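PDB 4CIC: transcriptional regulator, BadM/Rrf2 family from Thermincola potens, which probably binds DNA as a transcription factor of the Rrf2 type and, as an IscR, is thought to regulate iron-sulfur cluster biogenesis. Local coordinates for residues M18-Q23 with G28-K33; S34-Q39 with P44-L49; G14-F19 with Q39-P44. The protein carries 3 engineered substitutions. All blocks are in the same frame, centred on the assembly; numbering follows the deposited sequence.

Interaction 1: M18-Q23 with G28-K33; sequences MFDLAQ and GPVSLK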
loop_
_atom_site.group_PDB
_atom_site.type_symbol
_atom_site.label_atom_id
_atom_site.label_comp_id
_atom_site.label_asym_id
_atom_site.label_seq_id
_atom_site.Cartn_x
_atom_site.Cartn_y
_atom_site.Cartn_z
ATOM N N MET A 18 -17.186 10.521 -0.570
ATOM C CA MET A 18 -16.881 11.573 -1.536
ATOM C C MET A 18 -17.399 11.185 -2.902
ATOM O O MET A 18 -17.891 12.038 -3.646
ATOM C CB MET A 18 -15.376 11.859 -1.592
ATOM C CG MET A 18 -14.846 12.544 -0.318
ATOM S SD MET A 18 -15.492 14.255 -0.203
ATOM C CE MET A 18 -14.706 15.018 -1.602
ATOM N N PHE A 19 -17.320 9.899 -3.230
ATOM C CA PHE A 19 -17.840 9.450 -4.515
ATOM C C PHE A 19 -19.367 9.568 -4.554
ATOM O O PHE A 19 -19.946 9.963 -5.569
ATOM C CB PHE A 19 -17.381 8.030 -4.869
ATOM C CG PHE A 19 -17.867 7.579 -6.215
ATOM C CD1 PHE A 19 -17.427 8.214 -7.371
ATOM C CD2 PHE A 19 -18.798 6.566 -6.322
ATOM C CE1 PHE A 19 -17.913 7.826 -8.631
ATOM C CE2 PHE A 19 -19.286 6.182 -7.564
ATOM C CZ PHE A 19 -18.823 6.806 -8.721
ATOM N N ASP A 20 -20.022 9.216 -3.455
ATOM C CA ASP A 20 -21.485 9.379 -3.396
ATOM C C ASP A 20 -21.847 10.845 -3.623
ATOM O O ASP A 20 -22.774 11.169 -4.407
ATOM C CB ASP A 20 -22.019 8.858 -2.056
ATOM C CG ASP A 20 -23.550 8.910 -1.963
ATOM O OD1 ASP A 20 -24.109 10.019 -1.851
ATOM O OD2 ASP A 20 -24.183 7.823 -1.989
ATOM N N LEU A 21 -21.136 11.760 -2.967
ATOM C CA LEU A 21 -21.363 13.182 -3.256
ATOM C C LEU A 21 -21.100 13.551 -4.724
ATOM O O LEU A 21 -21.844 14.339 -5.321
ATOM C CB LEU A 21 -20.527 14.063 -2.325
ATOM C CG LEU A 21 -20.938 14.013 -0.854
ATOM C CD1 LEU A 21 -19.895 14.709 0.016
ATOM C CD2 LEU A 21 -22.287 14.755 -0.719
ATOM N N ALA A 22 -20.064 12.970 -5.328
ATOM C CA ALA A 22 -19.802 13.216 -6.754
ATOM C C ALA A 22 -20.976 12.780 -7.631
ATOM O O ALA A 22 -21.341 13.469 -8.607
ATOM C CB ALA A 22 -18.491 12.504 -7.207
ATOM N N GLN A 23 -21.564 11.636 -7.284
ATOM C CA GLN A 23 -22.715 11.092 -8.019
ATOM C C GLN A 23 -23.939 11.968 -7.901
ATOM O O GLN A 23 -24.835 11.877 -8.729
ATOM C CB GLN A 23 -23.080 9.695 -7.516
ATOM C CG GLN A 23 -22.022 8.669 -7.942
ATOM C CD GLN A 23 -22.375 7.243 -7.530
ATOM O OE1 GLN A 23 -22.412 6.915 -6.341
ATOM N NE2 GLN A 23 -22.617 6.385 -8.515
ATOM N N GLY A 28 -27.606 18.364 -6.627
ATOM C CA GLY A 28 -27.587 19.228 -5.460
ATOM C C GLY A 28 -27.369 18.499 -4.147
ATOM O O GLY A 28 -27.035 17.317 -4.127
ATOM N N PRO A 29 -27.550 19.210 -3.031
ATOM C CA PRO A 29 -27.309 18.686 -1.680
ATOM C C PRO A 29 -28.052 17.428 -1.311
ATOM O O PRO A 29 -29.214 17.260 -1.670
ATOM C CB PRO A 29 -27.771 19.828 -0.766
ATOM C CG PRO A 29 -28.533 20.752 -1.641
ATOM C CD PRO A 29 -27.972 20.619 -2.999
ATOM N N VAL A 30 -27.361 16.536 -0.597
ATOM C CA VAL A 30 -28.004 15.355 -0.045
ATOM C C VAL A 30 -27.709 15.261 1.446
ATOM O O VAL A 30 -26.743 15.838 1.940
ATOM C CB VAL A 30 -27.557 14.068 -0.759
ATOM C CG1 VAL A 30 -28.007 14.096 -2.217
ATOM C CG2 VAL A 30 -26.032 13.906 -0.663
ATOM N N SER A 31 -28.553 14.542 2.169
ATOM C CA SER A 31 -28.367 14.412 3.602
ATOM C C SER A 31 -27.297 13.374 3.912
ATOM O O SER A 31 -27.061 12.454 3.122
ATOM C CB SER A 31 -29.675 14.002 4.268
ATOM O OG SER A 31 -30.056 12.701 3.863
ATOM N N LEU A 32 -26.656 13.502 5.069
ATOM C CA LEU A 32 -25.705 12.482 5.492
ATOM C C LEU A 32 -26.387 11.131 5.667
ATOM O O LEU A 32 -25.817 10.099 5.333
ATOM C CB LEU A 32 -24.972 12.885 6.773
ATOM C CG LEU A 32 -23.910 13.965 6.570
ATOM C CD1 LEU A 32 -22.942 14.003 7.745
ATOM C CD2 LEU A 32 -23.164 13.742 5.256
ATOM N N LYS A 33 -27.612 11.138 6.184
ATOM C CA LYS A 33 -28.356 9.888 6.340
ATOM C C LYS A 33 -28.496 9.149 5.011
ATOM O O LYS A 33 -28.357 7.924 4.960
ATOM C CB LYS A 33 -29.741 10.140 6.938
ATOM C CG LYS A 33 -30.578 8.878 7.051
ATOM C CD LYS A 33 -32.010 9.183 7.462
ATOM C CE LYS A 33 -32.863 7.921 7.435
ATOM N NZ LYS A 33 -34.264 8.182 7.871
#

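Interaction 2: S34-Q39 with P44-L49; sequences SIAERQ and PYLEQL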
loop_
_atom_site.group_PDB
_atom_site.type_symbol
_atom_site.label_atom_id
_atom_site.label_comp_id
_atom_site.label_asym_id
_atom_site.label_seq_id
_atom_site.Cartn_x
_atom_site.Cartn_y
_atom_site.Cartn_z
ATOM N N SER A 34 -28.766 9.892 3.937
ATOM C CA SER A 34 -28.928 9.269 2.627
ATOM C C SER A 34 -27.622 8.658 2.127
ATOM O O SER A 34 -27.628 7.599 1.495
ATOM C CB SER A 34 -29.499 10.255 1.595
ATOM O OG SER A 34 -28.527 11.214 1.178
ATOM N N ILE A 35 -26.508 9.323 2.412
ATOM C CA ILE A 35 -25.193 8.785 2.033
ATOM C C ILE A 35 -24.927 7.492 2.791
ATOM O O ILE A 35 -24.510 6.477 2.213
ATOM C CB ILE A 35 -24.062 9.794 2.316
ATOM C CG1 ILE A 35 -24.185 11.013 1.392
ATOM C CG2 ILE A 35 -22.681 9.125 2.125
ATOM C CD1 ILE A 35 -23.220 12.147 1.747
ATOM N N ALA A 36 -25.181 7.527 4.094
ATOM C CA ALA A 36 -24.933 6.361 4.940
ATOM C C ALA A 36 -25.800 5.205 4.475
ATOM O O ALA A 36 -25.378 4.060 4.487
ATOM C CB ALA A 36 -25.215 6.691 6.397
ATOM N N GLU A 37 -27.015 5.519 4.033
ATOM C CA GLU A 37 -27.948 4.490 3.602
ATOM C C GLU A 37 -27.489 3.843 2.295
ATOM O O GLU A 37 -27.544 2.629 2.139
ATOM C CB GLU A 37 -29.347 5.093 3.415
ATOM C CG GLU A 37 -30.474 4.108 3.600
ATOM C CD GLU A 37 -30.963 4.063 5.032
ATOM O OE1 GLU A 37 -31.294 5.140 5.580
ATOM O OE2 GLU A 37 -31.011 2.957 5.614
ATOM N N ARG A 38 -27.042 4.661 1.352
ATOM C CA ARG A 38 -26.667 4.152 0.041
ATOM C C ARG A 38 -25.355 3.388 0.100
ATOM O O ARG A 38 -25.141 2.456 -0.666
ATOM C CB ARG A 38 -26.524 5.295 -0.959
ATOM C CG ARG A 38 -27.848 5.855 -1.456
ATOM C CD ARG A 38 -27.615 6.869 -2.566
ATOM N NE ARG A 38 -26.954 8.071 -2.074
ATOM C CZ ARG A 38 -27.597 9.124 -1.577
ATOM N NH1 ARG A 38 -28.927 9.117 -1.514
ATOM N NH2 ARG A 38 -26.918 10.188 -1.155
ATOM N N GLN A 39 -24.473 3.799 1.000
ATOM C CA GLN A 39 -23.113 3.254 1.027
ATOM C C GLN A 39 -22.882 2.218 2.112
ATOM O O GLN A 39 -21.796 1.634 2.200
ATOM C CB GLN A 39 -22.082 4.382 1.150
ATOM C CG GLN A 39 -22.116 5.382 -0.006
ATOM C CD GLN A 39 -21.973 4.719 -1.364
ATOM O OE1 GLN A 39 -21.267 3.720 -1.517
ATOM N NE2 GLN A 39 -22.650 5.269 -2.357
ATOM N N PRO A 44 -22.699 7.786 12.631
ATOM C CA PRO A 44 -21.770 8.496 13.521
ATOM C C PRO A 44 -20.376 8.606 12.923
ATOM O O PRO A 44 -19.717 9.634 13.066
ATOM C CB PRO A 44 -21.733 7.615 14.768
ATOM C CG PRO A 44 -23.019 6.890 14.746
ATOM C CD PRO A 44 -23.349 6.655 13.316
ATOM N N TYR A 45 -19.932 7.555 12.250
ATOM C CA TYR A 45 -18.592 7.563 11.678
ATOM C C TYR A 45 -18.562 8.580 10.553
ATOM O O TYR A 45 -17.619 9.374 10.439
ATOM C CB TYR A 45 -18.237 6.165 11.153
ATOM C CG TYR A 45 -16.782 5.972 10.796
ATOM C CD1 TYR A 45 -16.266 6.444 9.595
ATOM C CD2 TYR A 45 -15.931 5.304 11.655
ATOM C CE1 TYR A 45 -14.931 6.260 9.270
ATOM C CE2 TYR A 45 -14.598 5.110 11.333
ATOM C CZ TYR A 45 -14.105 5.589 10.149
ATOM O OH TYR A 45 -12.767 5.394 9.840
ATOM N N LEU A 46 -19.604 8.548 9.719
ATOM C CA LEU A 46 -19.720 9.463 8.585
ATOM C C LEU A 46 -19.748 10.926 9.032
ATOM O O LEU A 46 -19.119 11.778 8.407
ATOM C CB LEU A 46 -20.968 9.143 7.760
ATOM C CG LEU A 46 -21.158 9.999 6.502
ATOM C CD1 LEU A 46 -19.959 9.853 5.577
ATOM C CD2 LEU A 46 -22.438 9.593 5.785
ATOM N N GLU A 47 -20.480 11.214 10.110
ATOM C CA GLU A 47 -20.530 12.570 10.664
ATOM C C GLU A 47 -19.136 13.096 10.955
ATOM O O GLU A 47 -18.809 14.251 10.653
ATOM C CB GLU A 47 -21.307 12.602 11.981
ATOM C CG GLU A 47 -22.812 12.504 11.887
ATOM C CD GLU A 47 -23.463 12.671 13.253
ATOM O OE1 GLU A 47 -22.714 12.804 14.250
ATOM O OE2 GLU A 47 -24.712 12.674 13.336
ATOM N N GLN A 48 -18.323 12.246 11.578
ATOM C CA GLN A 48 -16.981 12.655 11.945
ATOM C C GLN A 48 -16.088 12.825 10.726
ATOM O O GLN A 48 -15.256 13.727 10.681
ATOM C CB GLN A 48 -16.377 11.668 12.948
ATOM C CG GLN A 48 -17.124 11.699 14.278
ATOM C CD GLN A 48 -16.528 10.769 15.315
ATOM O OE1 GLN A 48 -15.313 10.696 15.456
ATOM N NE2 GLN A 48 -17.384 10.069 16.058
ATOM N N LEU A 49 -16.261 11.940 9.746
ATOM C CA LEU A 49 -15.508 12.020 8.500
ATOM C C LEU A 49 -15.764 13.347 7.821
ATOM O O LEU A 49 -14.838 14.104 7.503
ATOM C CB LEU A 49 -15.951 10.911 7.551
ATOM C CG LEU A 49 -15.193 9.594 7.576
ATOM C CD1 LEU A 49 -15.821 8.651 6.560
ATOM C CD2 LEU A 49 -13.727 9.838 7.249
#

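Interaction 3: G14-F19 with Q39-P44; sequences GVQAMF and QGLSEP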
loop_
_atom_site.group_PDB
_atom_site.type_symbol
_atom_site.label_atom_id
_atom_site.label_comp_id
_atom_site.label_asym_id
_atom_site.label_seq_id
_atom_site.Cartn_x
_atom_site.Cartn_y
_atom_site.Cartn_z
ATOM N N GLY A 14 -14.023 7.287 3.443
ATOM C CA GLY A 14 -13.764 8.634 2.954
ATOM C C GLY A 14 -14.005 8.741 1.459
ATOM O O GLY A 14 -14.758 9.618 0.964
ATOM N N VAL A 15 -13.416 7.809 0.727
ATOM C CA VAL A 15 -13.594 7.784 -0.717
ATOM C C VAL A 15 -15.020 7.408 -1.097
ATOM O O VAL A 15 -15.579 8.024 -2.006
ATOM C CB VAL A 15 -12.552 6.869 -1.392
ATOM C CG1 VAL A 15 -12.784 6.798 -2.905
ATOM C CG2 VAL A 15 -11.169 7.417 -1.098
ATOM N N GLN A 16 -15.621 6.431 -0.416
ATOM C CA GLN A 16 -17.017 6.090 -0.731
ATOM C C GLN A 16 -17.932 7.290 -0.561
ATOM O O GLN A 16 -18.824 7.513 -1.379
ATOM C CB GLN A 16 -17.558 4.969 0.159
ATOM C CG GLN A 16 -17.150 3.579 -0.266
ATOM C CD GLN A 16 -17.854 2.522 0.569
ATOM O OE1 GLN A 16 -17.409 2.181 1.663
ATOM N NE2 GLN A 16 -18.963 2.011 0.060
ATOM N N ALA A 17 -17.738 8.044 0.515
ATOM C CA ALA A 17 -18.659 9.153 0.804
ATOM C C ALA A 17 -18.453 10.276 -0.211
ATOM O O ALA A 17 -19.425 10.895 -0.680
ATOM C CB ALA A 17 -18.425 9.662 2.215
ATOM N N MET A 18 -17.186 10.521 -0.570
ATOM C CA MET A 18 -16.881 11.573 -1.536
ATOM C C MET A 18 -17.399 11.185 -2.902
ATOM O O MET A 18 -17.891 12.038 -3.646
ATOM C CB MET A 18 -15.376 11.859 -1.592
ATOM C CG MET A 18 -14.846 12.544 -0.318
ATOM S SD MET A 18 -15.492 14.255 -0.203
ATOM C CE MET A 18 -14.706 15.018 -1.602
ATOM N N PHE A 19 -17.320 9.899 -3.230
ATOM C CA PHE A 19 -17.840 9.450 -4.515
ATOM C C PHE A 19 -19.367 9.568 -4.554
ATOM O O PHE A 19 -19.946 9.963 -5.569
ATOM C CB PHE A 19 -17.381 8.030 -4.869
ATOM C CG PHE A 19 -17.867 7.579 -6.215
ATOM C CD1 PHE A 19 -17.427 8.214 -7.371
ATOM C CD2 PHE A 19 -18.798 6.566 -6.322
ATOM C CE1 PHE A 19 -17.913 7.826 -8.631
ATOM C CE2 PHE A 19 -19.286 6.182 -7.564
ATOM C CZ PHE A 19 -18.823 6.806 -8.721
ATOM N N GLN A 39 -24.473 3.799 1.000
ATOM C CA GLN A 39 -23.113 3.254 1.027
ATOM C C GLN A 39 -22.882 2.218 2.112
ATOM O O GLN A 39 -21.796 1.634 2.200
ATOM C CB GLN A 39 -22.082 4.382 1.150
ATOM C CG GLN A 39 -22.116 5.382 -0.006
ATOM C CD GLN A 39 -21.973 4.719 -1.364
ATOM O OE1 GLN A 39 -21.267 3.720 -1.517
ATOM N NE2 GLN A 39 -22.650 5.269 -2.357
ATOM N N GLY A 40 -23.898 1.988 2.937
ATOM C CA GLY A 40 -23.779 1.048 4.040
ATOM C C GLY A 40 -22.724 1.506 5.028
ATOM O O GLY A 40 -21.822 0.750 5.387
ATOM N N LEU A 41 -22.828 2.759 5.455
ATOM C CA LEU A 41 -21.883 3.322 6.412
ATOM C C LEU A 41 -22.594 3.673 7.696
ATOM O O LEU A 41 -23.786 3.980 7.687
ATOM C CB LEU A 41 -21.238 4.586 5.857
ATOM C CG LEU A 41 -20.788 4.512 4.402
ATOM C CD1 LEU A 41 -20.260 5.857 3.945
ATOM C CD2 LEU A 41 -19.743 3.415 4.227
ATOM N N SER A 42 -21.863 3.656 8.802
ATOM C CA SER A 42 -22.445 4.053 10.071
ATOM C C SER A 42 -22.527 5.565 10.083
ATOM O O SER A 42 -21.556 6.249 9.754
ATOM C CB SER A 42 -21.607 3.551 11.244
ATOM O OG SER A 42 -21.198 4.623 12.077
ATOM N N GLU A 43 -23.699 6.098 10.419
ATOM C CA GLU A 43 -23.874 7.552 10.458
ATOM C C GLU A 43 -22.915 8.300 11.398
ATOM O O GLU A 43 -22.381 9.333 11.005
ATOM C CB GLU A 43 -25.322 7.934 10.791
ATOM C CG GLU A 43 -26.302 7.716 9.663
ATOM C CD GLU A 43 -27.644 8.362 9.940
ATOM O OE1 GLU A 43 -27.668 9.420 10.607
ATOM O OE2 GLU A 43 -28.670 7.816 9.486
ATOM N N PRO A 44 -22.699 7.786 12.631
ATOM C CA PRO A 44 -21.770 8.496 13.521
ATOM C C PRO A 44 -20.376 8.606 12.923
ATOM O O PRO A 44 -19.717 9.634 13.066
ATOM C CB PRO A 44 -21.733 7.615 14.768
ATOM C CG PRO A 44 -23.019 6.890 14.746
ATOM C CD PRO A 44 -23.349 6.655 13.316
#

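Interaction 1: M18-Q23 with G28-K33
L21 turns CG away from its own carbonyl carbon (chi1 -67°), and chi2 169° sends CD1 out extended and turns the other branch, CD2, aside to V30. In V30, chi1 -64° puts CG1 beside the backbone N, which leaves CG2 between N and the carbonyl carbon. The two methyls, L21 CD2 and V30 CG2, meet at 3.8 Å, the side chains crossing obliquely. This is the one apolar touch between M18-Q23 and G28-K33, and with 7.7 Å from L21 CA to V30 CA, the side chains bridge the gap by themselves. I35 of the next helix packs against both residues, so the methyl pair has a third apolar neighbour.

D20, one residue back on the helix, points its CB toward the V30 side, but its carboxylate only skims it: OD1 is 4.5 Å from V30 CG2. What holds that group is R38, whose NE forms a salt bridge with OD2. V30 also packs on R38, so the valine lies beside the D20-R38 salt bridge.

The contact belongs to a winged helix-turn-helix domain. M18-Q23 lies in the later turns of helix 9-23, the first helix of the domain, and G28-K33 leads into the first helix of the DNA-binding motif. V30 shares backbone hydrogen bonds with Y69 on wing strand 68-71, and L21 packs on L71 of the same strand, which ties linker and helix alike to the wing.

S31 then starts helix 32-39 as its N-cap: S31 OG lies 3.1 Å from S34 N. On another side of helix 9-23, Q23 CG sits 3.7 Å above the plane of the F19 ring, toward its rim, while V112 of the second subunit packs on F19.

Interaction 2: S34-Q39 with P44-L49
Both segments are helical, S34-Q39 closing helix 32-39 and P44-L49 lying in the early turns of helix 43-55, and they come nearest at A36 and L46, 7.1 Å apart from CA to CA. Together with the short turn between them they form the helix-turn-helix, in which helix 43-55 holds the place of the recognition helix, the one that would probably enter the DNA groove as in other members of this family.

One leucine does the work. L46 has CG anti to its backbone N (chi1 -177°), and CD2, the branch that continues this extended line, reaches across to helix 32-39. There CD2 meets the branch of I35, 3.7 Å from I35 CG2, with the two side chains crossing at about a right angle. The same methyl lies 4.1 Å from A36 CB and also presses on the backbone itself, 3.8 Å from A36 N and close to L32 O. A36, with only a methyl, probably lets the leucine sit this close. No hydrogen bond joins the segments; the contact is buried and apolar.

Away from the leucine, R38 folds back over its own helix. S34 O faces its guanidinium, 3.4 Å from the plane and over the centre, and R38 NH2 makes a weak hydrogen bond to S34 OG, while R38 NE is held by the salt bridge to D20.

The second branch of L46 serves a different helix: CD1 rests on the CB methyl of A17 in helix 9-23.

Interaction 3: G14-F19 with Q39-P44
Q16 of helix 9-23 and Q39, where the turn of the helix-turn-helix begins, meet through their amides: Q16 NE2 gives a weak hydrogen bond to Q39 OE1, 3.3 Å long and bent to 132° at the hydrogen. The amide planes stand 85° apart, so the groups cross almost square and do not pair flat. Q16 NE2 is also 3.6 Å from Q39 O, too loose to count as more than a neighbour. The oxygen of the same amide looks the other way, and Q16 OE1 rests 3.7 Å from L41 CD2.

Q39-P44 spans the turn, from the last residue of helix 32-39 to the first residues of helix 43-55. Q16 reaches out because its chain stays extended beyond CG (chi2 -174°), placing the amide between Q39 and L41. Q39 instead bends at chi2, turning its amide to helix 9-23. With an alanine in place of Q16, Q39 OE1 would probably lose this donor and L41 CD2 the amide it packs against, opening a gap between the turn and helix 9-23.

The next shell fixes the pieces. Q39 NE2 has its stronger partner in D20 OD2, one turn along helix 9-23, and this holds the amide with OE1 offered to Q16. G40, with positive phi, takes the chain off the end of helix 32-39, and L41 N comes back to within 3.0 Å of A36 O, a probable hydrogen bond that sets the leucine's backbone. From there L41 points its CB toward helix 9-23.

T113 of the second subunit packs on Q16, so the dimer partner comes right up to this surface. At the far end of the turn S42 is the N-cap of helix 43-55, with S42 OG 3.2 Å from Y45 N.

In the fold
Interactions 1 and 2 are buried and apolar, interaction 1 resting on one methyl pair and interaction 2 on one leucine methyl, whereas interaction 3 lies at the surface and relies on a weak amide bond. Helix 9-23 serves interactions 1 and 3, helix 32-39 serves 1 and 2, and helix 43-55 serves 2 and 3; Q39 closes helix 32-39 in interaction 2 and opens the turn in interaction 3. Between them the three contacts fix the lead-in to the helix-turn-helix, its two helices and its turn. D20 joins them, since its carboxylate reaches both R38 and Q39. The second subunit reaches segments of interactions 1 and 3, but leaves those of interaction 2 untouched.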